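Local coordinates for molybdenum cofactor biosynthesis protein C 2 (Mycobacterium tuberculosis, PDB 4FDF) that probably converts (8S)-3',8-cyclo-7,8-dihydroguanosine 5'-triphosphate to cyclic pyranopterin monophosphate, releasing diphosphate, in the biosynthesis of the molybdenum cofactor, at residues Lys78-Leu83 with Glu121-Thr126; Leu86-Ala91 with Asp116-Glu121; Leu90-Val95 with Ala110-Thr115. All coordinates share one frame; numbering follows the deposited sequence.

Interaction 1: Lys78-Leu83 with Glu121-Thr126; sequences KRTSDL and EMEALT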
loop_
_atom_site.group_PDB
_atom_site.type_symbol
_atom_site.label_atom_id
_atom_site.label_comp_id
_atom_site.label_asym_id
_atom_site.label_seq_id
_atom_site.Cartn_x
_atom_site.Cartn_y
_atom_site.Cartn_z
ATOM N N LYS B 78 -9.929 -6.066 1.524
ATOM C CA LYS B 78 -8.763 -6.186 2.405
ATOM C C LYS B 78 -8.080 -4.836 2.635
ATOM O O LYS B 78 -7.489 -4.624 3.686
ATOM C CB LYS B 78 -7.746 -7.194 1.826
ATOM C CG LYS B 78 -8.263 -8.651 1.768
ATOM C CD LYS B 78 -7.883 -9.352 0.459
ATOM C CE LYS B 78 -6.582 -10.082 0.615
ATOM N NZ LYS B 78 -6.110 -10.678 -0.653
ATOM N N ARG B 79 -8.170 -3.932 1.655
ATOM C CA ARG B 79 -7.503 -2.624 1.729
ATOM C C ARG B 79 -8.371 -1.548 2.384
ATOM O O ARG B 79 -7.988 -0.382 2.431
ATOM C CB ARG B 79 -7.073 -2.151 0.325
ATOM C CG ARG B 79 -6.234 -3.147 -0.492
ATOM C CD ARG B 79 -4.933 -3.562 0.222
ATOM N NE ARG B 79 -4.016 -2.445 0.476
ATOM C CZ ARG B 79 -3.028 -2.060 -0.336
ATOM N NH1 ARG B 79 -2.800 -2.692 -1.489
ATOM N NH2 ARG B 79 -2.258 -1.035 0.012
ATOM N N THR B 80 -9.538 -1.939 2.889
ATOM C CA THR B 80 -10.476 -0.989 3.496
ATOM C C THR B 80 -9.834 -0.011 4.478
ATOM O O THR B 80 -9.987 1.202 4.332
ATOM C CB THR B 80 -11.697 -1.704 4.126
ATOM O OG1 THR B 80 -12.410 -2.406 3.093
ATOM C CG2 THR B 80 -12.658 -0.686 4.798
ATOM N N SER B 81 -9.095 -0.523 5.460
ATOM C CA SER B 81 -8.536 0.345 6.495
ATOM C C SER B 81 -7.425 1.278 5.980
ATOM O O SER B 81 -7.117 2.281 6.615
ATOM C CB SER B 81 -8.106 -0.457 7.731
ATOM O OG SER B 81 -7.091 -1.382 7.425
ATOM N N ASP B 82 -6.864 0.957 4.813
ATOM C CA ASP B 82 -5.921 1.828 4.108
ATOM C C ASP B 82 -6.610 3.013 3.444
ATOM O O ASP B 82 -6.013 4.073 3.304
ATOM C CB ASP B 82 -5.200 1.062 2.995
ATOM C CG ASP B 82 -4.247 0.004 3.516
ATOM O OD1 ASP B 82 -4.084 -0.119 4.751
ATOM O OD2 ASP B 82 -3.647 -0.697 2.667
ATOM N N LEU B 83 -7.853 2.816 3.002
ATOM C CA LEU B 83 -8.588 3.838 2.254
ATOM C C LEU B 83 -9.440 4.727 3.128
ATOM O O LEU B 83 -9.553 5.930 2.871
ATOM C CB LEU B 83 -9.489 3.189 1.198
ATOM C CG LEU B 83 -8.763 2.391 0.116
ATOM C CD1 LEU B 83 -9.730 1.469 -0.654
ATOM C CD2 LEU B 83 -7.976 3.303 -0.832
ATOM N N GLU B 121 -19.240 -4.174 7.676
ATOM C CA GLU B 121 -20.026 -3.557 6.614
ATOM C C GLU B 121 -19.211 -2.601 5.735
ATOM O O GLU B 121 -19.529 -2.433 4.560
ATOM C CB GLU B 121 -21.303 -2.898 7.153
ATOM C CG GLU B 121 -21.106 -1.676 8.054
ATOM C CD GLU B 121 -20.979 -2.005 9.536
ATOM O OE1 GLU B 121 -21.356 -1.145 10.356
ATOM O OE2 GLU B 121 -20.490 -3.098 9.891
ATOM N N MET B 122 -18.155 -2.004 6.281
ATOM C CA MET B 122 -17.314 -1.103 5.491
ATOM C C MET B 122 -16.563 -1.815 4.375
ATOM O O MET B 122 -16.493 -1.319 3.236
ATOM C CB MET B 122 -16.341 -0.307 6.373
ATOM C CG MET B 122 -17.001 0.806 7.217
ATOM S SD MET B 122 -18.229 1.837 6.350
ATOM C CE MET B 122 -17.337 2.325 4.861
ATOM N N GLU B 123 -16.005 -2.974 4.699
ATOM C CA GLU B 123 -15.294 -3.772 3.713
ATOM C C GLU B 123 -16.241 -4.298 2.642
ATOM O O GLU B 123 -15.887 -4.300 1.462
ATOM C CB GLU B 123 -14.471 -4.907 4.352
ATOM C CG GLU B 123 -14.766 -5.215 5.816
ATOM C CD GLU B 123 -14.269 -4.157 6.803
ATOM O OE1 GLU B 123 -13.068 -3.801 6.779
ATOM O OE2 GLU B 123 -15.089 -3.692 7.617
ATOM N N ALA B 124 -17.437 -4.726 3.049
ATOM C CA ALA B 124 -18.457 -5.126 2.090
ATOM C C ALA B 124 -18.800 -3.990 1.115
ATOM O O ALA B 124 -18.861 -4.214 -0.102
ATOM C CB ALA B 124 -19.717 -5.631 2.803
ATOM N N LEU B 125 -19.016 -2.787 1.647
ATOM C CA LEU B 125 -19.309 -1.604 0.821
ATOM C C LEU B 125 -18.140 -1.204 -0.095
ATOM O O LEU B 125 -18.349 -0.810 -1.249
ATOM C CB LEU B 125 -19.691 -0.419 1.708
ATOM C CG LEU B 125 -21.031 -0.495 2.432
ATOM C CD1 LEU B 125 -21.042 0.511 3.582
ATOM C CD2 LEU B 125 -22.211 -0.266 1.490
ATOM N N THR B 126 -16.921 -1.313 0.426
ATOM C CA THR B 126 -15.697 -0.998 -0.315
ATOM C C THR B 126 -15.502 -1.947 -1.517
ATOM O O THR B 126 -15.188 -1.507 -2.639
ATOM C CB THR B 126 -14.483 -1.010 0.654
ATOM O OG1 THR B 126 -14.648 0.037 1.624
ATOM C CG2 THR B 126 -13.175 -0.814 -0.066
#

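Interaction 2: Leu86-Ala91 with Asp116-Glu121; sequences LCHQLA and DRTGVE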
loop_
_atom_site.group_PDB
_atom_site.type_symbol
_atom_site.label_atom_id
_atom_site.label_comp_id
_atom_site.label_asym_id
_atom_site.label_seq_id
_atom_site.Cartn_x
_atom_site.Cartn_y
_atom_site.Cartn_z
ATOM N N LEU B 86 -10.799 6.303 9.393
ATOM C CA LEU B 86 -11.184 5.870 10.733
ATOM C C LEU B 86 -11.620 4.419 10.828
ATOM O O LEU B 86 -12.109 3.998 11.883
ATOM C CB LEU B 86 -12.233 6.808 11.358
ATOM C CG LEU B 86 -11.831 8.287 11.503
ATOM C CD1 LEU B 86 -12.789 9.005 12.433
ATOM C CD2 LEU B 86 -10.385 8.469 11.981
ATOM N N CYS B 87 -11.441 3.660 9.744
ATOM C CA CYS B 87 -11.665 2.209 9.775
ATOM C C CYS B 87 -10.543 1.456 10.479
ATOM O O CYS B 87 -9.376 1.699 10.231
ATOM C CB CYS B 87 -11.831 1.648 8.370
ATOM S SG CYS B 87 -13.529 1.605 7.851
ATOM N N HIS B 88 -10.923 0.535 11.355
ATOM C CA HIS B 88 -9.982 -0.333 12.041
ATOM C C HIS B 88 -9.500 -1.377 11.087
ATOM O O HIS B 88 -10.181 -1.679 10.107
ATOM C CB HIS B 88 -10.679 -1.021 13.207
ATOM C CG HIS B 88 -11.292 -0.068 14.198
ATOM N ND1 HIS B 88 -12.396 0.657 13.922
ATOM C CD2 HIS B 88 -10.921 0.257 15.499
ATOM C CE1 HIS B 88 -12.713 1.411 14.994
ATOM N NE2 HIS B 88 -11.812 1.161 15.960
ATOM N N GLN B 89 -8.314 -1.919 11.367
ATOM C CA GLN B 89 -7.754 -3.065 10.651
ATOM C C GLN B 89 -8.419 -4.349 11.155
ATOM O O GLN B 89 -8.275 -4.708 12.321
ATOM C CB GLN B 89 -6.239 -3.151 10.885
ATOM C CG GLN B 89 -5.429 -1.950 10.373
ATOM C CD GLN B 89 -4.199 -1.648 11.234
ATOM O OE1 GLN B 89 -4.317 -1.329 12.412
ATOM N NE2 GLN B 89 -3.021 -1.737 10.635
ATOM N N LEU B 90 -9.161 -5.023 10.278
ATOM C CA LEU B 90 -9.940 -6.207 10.656
ATOM C C LEU B 90 -9.480 -7.472 9.932
ATOM O O LEU B 90 -9.115 -7.427 8.757
ATOM C CB LEU B 90 -11.443 -5.968 10.430
ATOM C CG LEU B 90 -12.113 -4.837 11.241
ATOM C CD1 LEU B 90 -13.570 -4.631 10.847
ATOM C CD2 LEU B 90 -11.993 -5.081 12.746
ATOM N N ALA B 91 -9.483 -8.593 10.649
ATOM C CA ALA B 91 -9.072 -9.861 10.070
ATOM C C ALA B 91 -10.249 -10.472 9.339
ATOM O O ALA B 91 -11.215 -10.899 9.956
ATOM C CB ALA B 91 -8.553 -10.812 11.152
ATOM N N ASP B 116 -14.021 -10.803 14.655
ATOM C CA ASP B 116 -13.381 -9.614 15.236
ATOM C C ASP B 116 -14.287 -8.764 16.137
ATOM O O ASP B 116 -15.403 -9.168 16.485
ATOM C CB ASP B 116 -12.744 -8.747 14.135
ATOM C CG ASP B 116 -11.362 -8.223 14.523
ATOM O OD1 ASP B 116 -11.231 -7.569 15.582
ATOM O OD2 ASP B 116 -10.402 -8.462 13.760
ATOM N N ARG B 117 -13.789 -7.575 16.482
ATOM C CA ARG B 117 -14.337 -6.713 17.533
ATOM C C ARG B 117 -15.372 -5.687 17.060
ATOM O O ARG B 117 -16.010 -5.020 17.883
ATOM C CB ARG B 117 -13.185 -5.986 18.245
ATOM C CG ARG B 117 -12.345 -6.879 19.143
ATOM C CD ARG B 117 -11.120 -6.170 19.701
ATOM N NE ARG B 117 -10.906 -6.528 21.104
ATOM C CZ ARG B 117 -10.204 -7.579 21.533
ATOM N NH1 ARG B 117 -9.610 -8.405 20.675
ATOM N NH2 ARG B 117 -10.093 -7.804 22.838
ATOM N N THR B 118 -15.519 -5.543 15.745
ATOM C CA THR B 118 -16.498 -4.611 15.166
ATOM C C THR B 118 -17.044 -5.157 13.846
ATOM O O THR B 118 -16.462 -6.077 13.269
ATOM C CB THR B 118 -15.940 -3.146 15.020
ATOM O OG1 THR B 118 -16.765 -2.395 14.123
ATOM C CG2 THR B 118 -14.520 -3.121 14.494
ATOM N N GLY B 119 -18.170 -4.599 13.391
ATOM C CA GLY B 119 -18.835 -5.043 12.161
ATOM C C GLY B 119 -17.984 -4.855 10.916
ATOM O O GLY B 119 -17.069 -4.026 10.908
ATOM N N VAL B 120 -18.298 -5.623 9.870
ATOM C CA VAL B 120 -17.523 -5.628 8.622
ATOM C C VAL B 120 -18.277 -5.056 7.408
ATOM O O VAL B 120 -17.966 -5.389 6.254
ATOM C CB VAL B 120 -16.936 -7.048 8.292
ATOM C CG1 VAL B 120 -15.922 -7.456 9.346
ATOM C CG2 VAL B 120 -18.037 -8.112 8.150
ATOM N N GLU B 121 -19.240 -4.174 7.676
ATOM C CA GLU B 121 -20.026 -3.557 6.614
ATOM C C GLU B 121 -19.211 -2.601 5.735
ATOM O O GLU B 121 -19.529 -2.433 4.560
ATOM C CB GLU B 121 -21.303 -2.898 7.153
ATOM C CG GLU B 121 -21.106 -1.676 8.054
ATOM C CD GLU B 121 -20.979 -2.005 9.536
ATOM O OE1 GLU B 121 -21.356 -1.145 10.356
ATOM O OE2 GLU B 121 -20.490 -3.098 9.891
#

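Interaction 3: Leu90-Val95 with Ala110-Thr115; sequences LALTGV and ATVRST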
loop_
_atom_site.group_PDB
_atom_site.type_symbol
_atom_site.label_atom_id
_atom_site.label_comp_id
_atom_site.label_asym_id
_atom_site.label_seq_id
_atom_site.Cartn_x
_atom_site.Cartn_y
_atom_site.Cartn_z
ATOM N N LEU B 90 -9.161 -5.023 10.278
ATOM C CA LEU B 90 -9.940 -6.207 10.656
ATOM C C LEU B 90 -9.480 -7.472 9.932
ATOM O O LEU B 90 -9.115 -7.427 8.757
ATOM C CB LEU B 90 -11.443 -5.968 10.430
ATOM C CG LEU B 90 -12.113 -4.837 11.241
ATOM C CD1 LEU B 90 -13.570 -4.631 10.847
ATOM C CD2 LEU B 90 -11.993 -5.081 12.746
ATOM N N ALA B 91 -9.483 -8.593 10.649
ATOM C CA ALA B 91 -9.072 -9.861 10.070
ATOM C C ALA B 91 -10.249 -10.472 9.339
ATOM O O ALA B 91 -11.215 -10.899 9.956
ATOM C CB ALA B 91 -8.553 -10.812 11.152
ATOM N N LEU B 92 -10.176 -10.482 8.013
ATOM C CA LEU B 92 -11.270 -11.014 7.216
ATOM C C LEU B 92 -11.046 -12.500 7.004
ATOM O O LEU B 92 -9.961 -12.918 6.593
ATOM C CB LEU B 92 -11.405 -10.263 5.878
ATOM C CG LEU B 92 -11.434 -8.723 5.932
ATOM C CD1 LEU B 92 -11.657 -8.134 4.536
ATOM C CD2 LEU B 92 -12.492 -8.196 6.904
ATOM N N THR B 93 -12.071 -13.290 7.312
ATOM C CA THR B 93 -12.014 -14.739 7.131
ATOM C C THR B 93 -12.614 -15.221 5.814
ATOM O O THR B 93 -12.441 -16.385 5.440
ATOM C CB THR B 93 -12.630 -15.514 8.328
ATOM O OG1 THR B 93 -13.817 -14.856 8.799
ATOM C CG2 THR B 93 -11.617 -15.627 9.482
ATOM N N GLY B 94 -13.302 -14.332 5.103
ATOM C CA GLY B 94 -13.859 -14.677 3.791
ATOM C C GLY B 94 -14.521 -13.507 3.088
ATOM O O GLY B 94 -15.099 -12.634 3.742
ATOM N N VAL B 95 -14.418 -13.498 1.756
ATOM C CA VAL B 95 -14.940 -12.428 0.902
ATOM C C VAL B 95 -15.470 -13.005 -0.406
ATOM O O VAL B 95 -14.720 -13.623 -1.162
ATOM C CB VAL B 95 -13.855 -11.363 0.521
ATOM C CG1 VAL B 95 -14.500 -10.190 -0.232
ATOM C CG2 VAL B 95 -13.089 -10.854 1.749
ATOM N N ALA B 110 -21.547 -8.062 -2.334
ATOM C CA ALA B 110 -20.374 -8.510 -1.599
ATOM C C ALA B 110 -20.748 -9.065 -0.228
ATOM O O ALA B 110 -21.517 -8.456 0.515
ATOM C CB ALA B 110 -19.343 -7.393 -1.477
ATOM N N THR B 111 -20.207 -10.241 0.079
ATOM C CA THR B 111 -20.421 -10.910 1.361
ATOM C C THR B 111 -19.069 -11.023 2.047
ATOM O O THR B 111 -18.115 -11.554 1.468
ATOM C CB THR B 111 -21.073 -12.309 1.162
ATOM O OG1 THR B 111 -22.382 -12.135 0.613
ATOM C CG2 THR B 111 -21.189 -13.071 2.479
ATOM N N VAL B 112 -18.982 -10.476 3.257
ATOM C CA VAL B 112 -17.730 -10.433 4.010
ATOM C C VAL B 112 -17.943 -11.132 5.341
ATOM O O VAL B 112 -18.959 -10.918 6.010
ATOM C CB VAL B 112 -17.226 -8.974 4.249
ATOM C CG1 VAL B 112 -15.937 -8.968 5.095
ATOM C CG2 VAL B 112 -16.954 -8.260 2.925
ATOM N N ARG B 113 -16.991 -11.979 5.713
ATOM C CA ARG B 113 -17.017 -12.653 7.008
ATOM C C ARG B 113 -15.740 -12.362 7.791
ATOM O O ARG B 113 -14.642 -12.238 7.210
ATOM C CB ARG B 113 -17.253 -14.163 6.843
ATOM C CG ARG B 113 -18.678 -14.522 6.367
ATOM C CD ARG B 113 -18.782 -15.911 5.708
ATOM N NE ARG B 113 -17.811 -16.089 4.622
ATOM C CZ ARG B 113 -18.089 -16.076 3.315
ATOM N NH1 ARG B 113 -19.336 -15.911 2.871
ATOM N NH2 ARG B 113 -17.102 -16.244 2.442
ATOM N N SER B 114 -15.900 -12.230 9.108
ATOM C CA SER B 114 -14.793 -11.931 10.012
ATOM C C SER B 114 -15.073 -12.333 11.460
ATOM O O SER B 114 -16.207 -12.241 11.943
ATOM C CB SER B 114 -14.460 -10.441 9.974
ATOM O OG SER B 114 -13.440 -10.133 10.907
ATOM N N THR B 115 -14.019 -12.767 12.144
ATOM C CA THR B 115 -14.063 -12.983 13.581
ATOM C C THR B 115 -13.302 -11.841 14.228
ATOM O O THR B 115 -12.071 -11.891 14.309
ATOM C CB THR B 115 -13.406 -14.321 13.962
ATOM O OG1 THR B 115 -13.962 -15.366 13.159
ATOM C CG2 THR B 115 -13.626 -14.633 15.451
#

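Interaction 1: Lys78-Leu83 with Glu121-Thr126
Thr80 carries this crossing of the C-terminal end of helix 65-83 over the first turns of helix 121-139. The short axes pass 8.7 Å apart with their directions 98° apart, so the two helices meet at one point rather than along a seam. There the CA atoms of Thr80 and Glu123 stand 5.6 Å from each other. The side chain of Thr80 points toward the second helix and meets that of Glu123 nearly at a right angle. Its OG1, anti to its own carbonyl carbon (chi1 -62°), presses on the backbone of Glu123, 3.3 Å from CA, while Glu123 OE1 lies beside the threonine, 3.6 Å from Thr80 CB. The methyl CG2 reaches Met122 CB at 4.0 Å. Thr126, one helical turn on, crosses Thr80 obliquely and sets its CB 3.5 Å from Thr80 OG1; farther along, its CG2 touches Leu83 CD1. Each threonine hydroxyl is spent on its own helix: Thr80 OG1 pairs with Ala77 O, and Thr126 OG1 donates to Met122 O at 2.8 Å from above the carbonyl plane, beside the bond from Thr126 N to the same oxygen. Cys87, from the loop after helix 65-83, packs on both Thr80 and Met122, and Leu83 packs on Leu83 of a neighbouring subunit. With both hydroxyls hydrogen-bonded within their own helices, Thr80 OG1 meets the second helix by van der Waals contact alone. The buried crossing carries Met122 and Glu123, both predicted to bind substrate, with Met122 beside Cys87, also predicted.

Interaction 2: Leu86-Ala91 with Asp116-Glu121
Leu90 reaches from the loop between helix 65-83 and strand 92-101 into the curve of the turn that leads from strand 105-116 to helix 121-139. Its CG lies anti to the carbonyl carbon and the chain then runs extended, which spreads the two methyls over different parts of that turn. CD2 takes the near end, 3.6 Å from Thr118 CG2 and against the carboxylate carbon of Asp116. CD1 takes the far end, touching Gly119 O and lying 4.0 Å from Val120 CG1. Thr118 crosses the leucine at about a right angle: its OG1 is anti to the backbone N (chi1 163°), which leaves CG2 in the crowded position between N and carbonyl carbon and turned to Leu90. The same methyl lies obliquely by the His88 ring, whose NE2 is hydrogen-bonded to Val27 O. Asp116 has an unusual first torsion (chi1 -137°), and its carboxylate is held through both oxygens. OD2 accepts the N-H of Ala91 at 3.2 Å in an almost straight bond (179°), and OD1 accepts Arg117 N at 2.7 Å; each oxygen uses its anti lone pair. These bonds fix the carboxylate's rotation while its carbon rests on Leu90 CD2. Val120 stands at the N-cap position of helix 121-139, and Leu90 also packs on Glu123 of that helix. Two backbone N-H groups thus share one carboxylate, probably tempering its charge, beside a small apolar patch. The carboxylate ties the loop bearing Leu86, Cys87 and His88, predicted substrate binders, to the end of strand 105-116, and Leu90 carries the contact on to the start of the helix bearing Met122 and Glu123.

Interaction 3: Leu90-Val95 with Ala110-Thr115
Arg113 N donates to Gly94 O at 2.8 Å, nearly straight (169°) and in the carbonyl plane, within the antiparallel hairpin of strands 92-101 and 105-116. The return is split by a classic beta bulge: Thr93 and Gly94 both face Arg113, whose O accepts Thr93 N at 2.8 Å and Gly94 N at 3.3 Å, each from above the carbonyl plane. The chain turns a corner at Thr93. Before the bulge, the hydroxyl of Ser114 donates to Ala91 O at 2.5 Å; with OG anti to the backbone N (chi1 177°) it reaches across to the residue just before strand 92-101. Beyond the bulge, Val95 faces Val112 as a non-hydrogen-bonded pair, and Val95 CA makes a CA-H...O contact with Thr111 O. On the face of Leu92, Val95 and Val112, Leu92 CD2 crosses obliquely to Val112 CG1 at 4.0 Å; Leu92 and Glu123 also pack together, while Val112 meets Ala124 and Val95 meets Ile74 and Ala77, so helices 65-83 and 121-139 cover this side. On the other face Arg113, bent at chi3 (-53°), turns toward Gly94, and its guanidinium forms salt bridges with Asp96 and with Asp28 of a neighbouring subunit. Arg113 NH2 ends 3.8 Å from Gly94 CA, beside the one residue here without a side chain.

Interactions 1 and 3 are buried, whereas interaction 2 lies nearer the surface, its centre about 16 Å from that of the chain, against about 9 and 12 Å for the other two. Interaction 1 joins two helices by van der Waals contact, interaction 3 joins two strands mainly by backbone bonds, and interaction 2 joins the connections leading between these elements through one carboxylate and one leucine. Leu90 and Ala91 belong to both 2 and 3, and Glu121 to both 1 and 2. Helix packs on sheet where Ala124 N lies 3.6 Å from Val112 CG2, and interactions 2 and 3 meet where Val120 CG1 lies 3.4 Å from Ser114 CB.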